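Long-range contact in SAG family member (Sag19) (Eimeria tenella, PDB 6ZZB), which is a surface antigen of unknown function, one of the SAG proteins displayed by this apicomplexan parasite and apparently related in fold to the CAP proteins: residues A[44-57]-A[189-201]. Sequence-based numbering, arbitrary orientation.
Sequences PQADEKTEDCLAII and KKVSCAATKDCKA
Asp47 and Ala195 form the hydrogen-bonded pair of a short antiparallel bridge in which strand 46-48 lines one end of strand 190-196, within the mixed sheet of what is probably a CAP-like fold. Asp47 N gives a bond to Ala195 O (2.9 Å), and Ala195 N returns one to Asp47 O. Lys197 N, just past the strand, reaches Gln45 O.

The Lys197 side chain starts with CG between its backbone N and carbonyl carbon (chi1 64°) and then runs extended, alongside Gln45. Its CB and CG pass Gln45 O, CD lies 3.6 Å from Asp47 CG, CE lies between Asp47 OD1 and Gln45 CB, and NZ ends in a salt bridge to Asp47 OD1 (2.9 Å), met on the syn side but 28° out of the carboxylate plane. Asp198 OD1, past the end of strand 190-196, accepts Gln45 N.

At the other end the chain turns into helix 50-61. Lys49, its N-cap residue, donates N to Cys193 O from above the carbonyl plane. On the face of the helix turned to strand 190-196, Leu54 CD1 packs on Val191 CG1 (3.5 Å), and Cys53 CB meets Cys193 SG (3.9 Å); these cysteines belong to separate disulfides, to Cys138 and Cys208 respectively. Thr50 OG1 accepts a nearly straight bond from Cys193 N (2.9 Å, 169°), and one water joins this hydroxyl to Ser192 OG, 2.7 Å from the water oxygen.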
loop_
_atom_site.group_PDB
_atom_site.type_symbol
_atom_site.label_atom_id
_atom_site.label_comp_id
_atom_site.label_asym_id
_atom_site.label_seq_id
_atom_site.Cartn_x
_atom_site.Cartn_y
_atom_site.Cartn_z
ATOM N N PRO A 44 2.609 19.250 -1.308
ATOM C CA PRO A 44 3.796 18.470 -1.597
ATOM C C PRO A 44 3.658 17.881 -3.003
ATOM O O PRO A 44 2.564 17.784 -3.528
ATOM C CB PRO A 44 3.777 17.375 -0.545
ATOM C CG PRO A 44 2.317 17.187 -0.244
ATOM C CD PRO A 44 1.737 18.583 -0.334
ATOM N N GLN A 45 4.800 17.544 -3.558
ATOM C CA GLN A 45 4.893 16.884 -4.871
ATOM C C GLN A 45 5.294 15.433 -4.673
ATOM O O GLN A 45 5.972 15.114 -3.696
ATOM C CB GLN A 45 5.913 17.608 -5.739
ATOM C CG GLN A 45 5.443 18.988 -6.187
ATOM C CD GLN A 45 6.263 19.475 -7.355
ATOM O OE1 GLN A 45 7.489 19.433 -7.332
ATOM N NE2 GLN A 45 5.582 19.879 -8.414
ATOM N N ALA A 46 4.867 14.584 -5.583
ATOM C CA ALA A 46 5.191 13.144 -5.521
ATOM C C ALA A 46 5.929 12.736 -6.793
ATOM O O ALA A 46 5.637 13.271 -7.845
ATOM C CB ALA A 46 3.942 12.320 -5.334
ATOM N N ASP A 47 6.808 11.766 -6.642
ATOM C CA ASP A 47 7.562 11.096 -7.728
ATOM C C ASP A 47 7.029 9.677 -7.847
ATOM O O ASP A 47 6.698 9.050 -6.832
ATOM C CB ASP A 47 9.071 11.045 -7.457
ATOM C CG ASP A 47 9.805 12.291 -7.915
ATOM O OD1 ASP A 47 9.113 13.261 -8.305
ATOM O OD2 ASP A 47 11.049 12.270 -7.882
ATOM N N GLU A 48 7.022 9.175 -9.060
ATOM C CA GLU A 48 6.725 7.758 -9.339
ATOM C C GLU A 48 7.875 6.912 -8.791
ATOM O O GLU A 48 9.037 7.303 -8.873
ATOM C CB GLU A 48 6.557 7.672 -10.857
ATOM C CG GLU A 48 6.241 6.315 -11.396
ATOM C CD GLU A 48 7.425 5.580 -11.994
ATOM O OE1 GLU A 48 8.561 5.830 -11.551
ATOM O OE2 GLU A 48 7.196 4.793 -12.934
ATOM N N LYS A 49 7.535 5.793 -8.160
ATOM C CA LYS A 49 8.497 4.924 -7.471
ATOM C C LYS A 49 8.340 3.463 -7.882
ATOM O O LYS A 49 8.959 2.598 -7.249
ATOM C CB LYS A 49 8.335 5.041 -5.957
ATOM C CG LYS A 49 8.620 6.396 -5.354
ATOM C CD LYS A 49 10.014 6.882 -5.610
ATOM C CE LYS A 49 10.406 8.039 -4.693
ATOM N NZ LYS A 49 11.741 8.579 -5.041
ATOM N N THR A 50 7.590 3.135 -8.923
ATOM C CA THR A 50 7.302 1.736 -9.246
ATOM C C THR A 50 8.596 0.993 -9.539
ATOM O O THR A 50 8.813 -0.101 -9.008
ATOM C CB THR A 50 6.335 1.605 -10.407
ATOM O OG1 THR A 50 5.194 2.431 -10.094
ATOM C CG2 THR A 50 5.970 0.163 -10.664
ATOM N N GLU A 51 9.478 1.564 -10.345
ATOM C CA GLU A 51 10.743 0.853 -10.654
ATOM C C GLU A 51 11.627 0.730 -9.408
ATOM O O GLU A 51 12.489 -0.159 -9.384
ATOM C CB GLU A 51 11.507 1.582 -11.760
ATOM C CG GLU A 51 10.845 1.521 -13.113
ATOM C CD GLU A 51 9.742 2.515 -13.379
ATOM O OE1 GLU A 51 9.540 3.425 -12.548
ATOM O OE2 GLU A 51 9.078 2.365 -14.409
ATOM N N ASP A 52 11.525 1.636 -8.453
ATOM C CA ASP A 52 12.330 1.567 -7.221
ATOM C C ASP A 52 11.796 0.479 -6.294
ATOM O O ASP A 52 12.569 0.054 -5.400
ATOM C CB ASP A 52 12.342 2.910 -6.505
ATOM C CG ASP A 52 13.530 3.034 -5.579
ATOM O OD1 ASP A 52 14.664 2.769 -6.048
ATOM O OD2 ASP A 52 13.324 3.290 -4.370
ATOM N N CYS A 53 10.539 0.103 -6.418
ATOM C CA CYS A 53 9.850 -0.782 -5.442
ATOM C C CYS A 53 9.584 -2.176 -6.010
ATOM O O CYS A 53 9.321 -3.095 -5.212
ATOM C CB CYS A 53 8.528 -0.153 -5.028
ATOM S SG CYS A 53 8.680 1.428 -4.157
ATOM N N LEU A 54 9.554 -2.384 -7.335
ATOM C CA LEU A 54 9.001 -3.640 -7.900
ATOM C C LEU A 54 9.928 -4.817 -7.552
ATOM O O LEU A 54 9.385 -5.888 -7.311
ATOM C CB LEU A 54 8.803 -3.463 -9.407
ATOM C CG LEU A 54 7.886 -4.445 -10.118
ATOM C CD1 LEU A 54 6.553 -4.603 -9.424
ATOM C CD2 LEU A 54 7.681 -3.976 -11.561
ATOM N N ALA A 55 11.233 -4.607 -7.476
ATOM C CA ALA A 55 12.183 -5.698 -7.143
ATOM C C ALA A 55 11.860 -6.257 -5.758
ATOM O O ALA A 55 11.767 -7.493 -5.636
ATOM C CB ALA A 55 13.612 -5.228 -7.215
ATOM N N ILE A 56 11.742 -5.397 -4.749
ATOM C CA ILE A 56 11.482 -5.902 -3.367
ATOM C C ILE A 56 10.082 -6.519 -3.323
ATOM O O ILE A 56 9.918 -7.589 -2.704
ATOM C CB ILE A 56 11.707 -4.830 -2.286
ATOM C CG1 ILE A 56 11.544 -5.427 -0.880
ATOM C CG2 ILE A 56 10.801 -3.621 -2.428
ATOM C CD1 ILE A 56 12.407 -6.621 -0.616
ATOM N N ILE A 57 9.080 -5.934 -3.963
ATOM C CA ILE A 57 7.715 -6.509 -3.954
ATOM C C ILE A 57 7.777 -7.917 -4.541
ATOM O O ILE A 57 7.210 -8.864 -3.965
ATOM C CB ILE A 57 6.718 -5.598 -4.690
ATOM C CG1 ILE A 57 6.527 -4.290 -3.908
ATOM C CG2 ILE A 57 5.416 -6.326 -4.902
ATOM C CD1 ILE A 57 5.770 -3.215 -4.645
ATOM N N LYS A 189 -1.986 -8.195 -9.679
ATOM C CA LYS A 189 -1.265 -8.513 -10.942
ATOM C C LYS A 189 -0.315 -7.368 -11.368
ATOM O O LYS A 189 0.732 -7.589 -12.008
ATOM C CB LYS A 189 -2.286 -8.784 -12.046
ATOM C CG LYS A 189 -3.297 -9.894 -11.746
ATOM C CD LYS A 189 -4.616 -9.718 -12.482
ATOM C CE LYS A 189 -5.773 -10.468 -11.851
ATOM N NZ LYS A 189 -6.351 -9.722 -10.703
ATOM N N LYS A 190 -0.677 -6.129 -11.011
ATOM C CA LYS A 190 0.126 -4.947 -11.385
ATOM C C LYS A 190 0.163 -3.999 -10.195
ATOM O O LYS A 190 -0.757 -4.081 -9.355
ATOM C CB LYS A 190 -0.490 -4.225 -12.588
ATOM C CG LYS A 190 -0.814 -5.129 -13.770
ATOM C CD LYS A 190 -1.209 -4.351 -14.983
ATOM C CE LYS A 190 -1.725 -5.247 -16.085
ATOM N NZ LYS A 190 -1.749 -4.514 -17.358
ATOM N N VAL A 191 1.150 -3.129 -10.190
ATOM C CA VAL A 191 1.302 -2.142 -9.094
ATOM C C VAL A 191 1.866 -0.839 -9.633
ATOM O O VAL A 191 2.688 -0.845 -10.539
ATOM C CB VAL A 191 2.136 -2.738 -7.953
ATOM C CG1 VAL A 191 3.568 -3.024 -8.374
ATOM C CG2 VAL A 191 2.121 -1.860 -6.700
ATOM N N SER A 192 1.381 0.271 -9.088
ATOM C CA SER A 192 1.944 1.608 -9.316
ATOM C C SER A 192 2.263 2.242 -7.969
ATOM O O SER A 192 1.337 2.369 -7.160
ATOM C CB SER A 192 0.981 2.452 -10.088
ATOM O OG SER A 192 1.536 3.752 -10.294
ATOM N N CYS A 193 3.505 2.624 -7.755
ATOM C CA CYS A 193 3.939 3.217 -6.478
ATOM C C CYS A 193 4.363 4.662 -6.695
ATOM O O CYS A 193 4.914 5.005 -7.746
ATOM C CB CYS A 193 5.126 2.472 -5.904
ATOM S SG CYS A 193 4.798 0.739 -5.449
ATOM N N ALA A 194 4.140 5.499 -5.694
ATOM C CA ALA A 194 4.595 6.887 -5.726
ATOM C C ALA A 194 4.813 7.362 -4.309
ATOM O O ALA A 194 4.183 6.823 -3.368
ATOM C CB ALA A 194 3.600 7.767 -6.439
ATOM N N ALA A 195 5.663 8.344 -4.120
ATOM C CA ALA A 195 5.901 8.890 -2.774
ATOM C C ALA A 195 6.025 10.393 -2.864
ATOM O O ALA A 195 6.631 10.911 -3.828
ATOM C CB ALA A 195 7.141 8.321 -2.164
ATOM N N THR A 196 5.497 11.083 -1.875
ATOM C CA THR A 196 5.843 12.512 -1.757
ATOM C C THR A 196 7.331 12.658 -1.467
ATOM O O THR A 196 7.941 11.798 -0.833
ATOM C CB THR A 196 4.972 13.209 -0.719
ATOM O OG1 THR A 196 5.207 12.676 0.575
ATOM C CG2 THR A 196 3.501 13.122 -1.064
ATOM N N LYS A 197 7.903 13.759 -1.964
ATOM C CA LYS A 197 9.375 13.897 -1.954
ATOM C C LYS A 197 9.833 15.142 -1.201
ATOM O O LYS A 197 11.028 15.205 -0.909
ATOM C CB LYS A 197 9.915 13.930 -3.386
ATOM C CG LYS A 197 9.484 15.117 -4.231
ATOM C CD LYS A 197 10.054 15.118 -5.643
ATOM C CE LYS A 197 9.318 16.097 -6.524
ATOM N NZ LYS A 197 9.785 16.032 -7.926
ATOM N N ASP A 198 8.952 16.075 -0.864
ATOM C CA ASP A 198 9.421 17.432 -0.484
ATOM C C ASP A 198 8.668 17.967 0.737
ATOM O O ASP A 198 8.818 19.173 1.027
ATOM C CB ASP A 198 9.344 18.366 -1.682
ATOM C CG ASP A 198 7.951 18.608 -2.204
ATOM O OD1 ASP A 198 7.015 17.899 -1.730
ATOM O OD2 ASP A 198 7.789 19.484 -3.077
ATOM N N CYS A 199 7.933 17.154 1.490
ATOM C CA CYS A 199 7.366 17.625 2.781
ATOM C C CYS A 199 8.466 18.312 3.605
ATOM O O CYS A 199 9.575 17.766 3.760
ATOM C CB CYS A 199 6.790 16.472 3.582
ATOM S SG CYS A 199 5.284 15.793 2.827
ATOM N N LYS A 200 8.142 19.475 4.149
ATOM C CA LYS A 200 9.103 20.263 4.981
ATOM C C LYS A 200 8.935 19.978 6.462
ATOM O O LYS A 200 9.755 20.464 7.264
ATOM C CB LYS A 200 8.894 21.749 4.716
ATOM C CG LYS A 200 9.166 22.166 3.298
ATOM C CD LYS A 200 8.997 23.656 3.127
ATOM C CE LYS A 200 9.125 24.116 1.702
ATOM N NZ LYS A 200 10.482 23.829 1.179
ATOM N N ALA A 201 7.886 19.263 6.845
ATOM C CA ALA A 201 7.569 18.820 8.205
ATOM C C ALA A 201 6.665 17.597 8.062
ATOM O O ALA A 201 6.322 17.265 6.901
ATOM C CB ALA A 201 6.865 19.910 8.962
HETATM O O HOH W 1 3.358 3.325 -12.263
#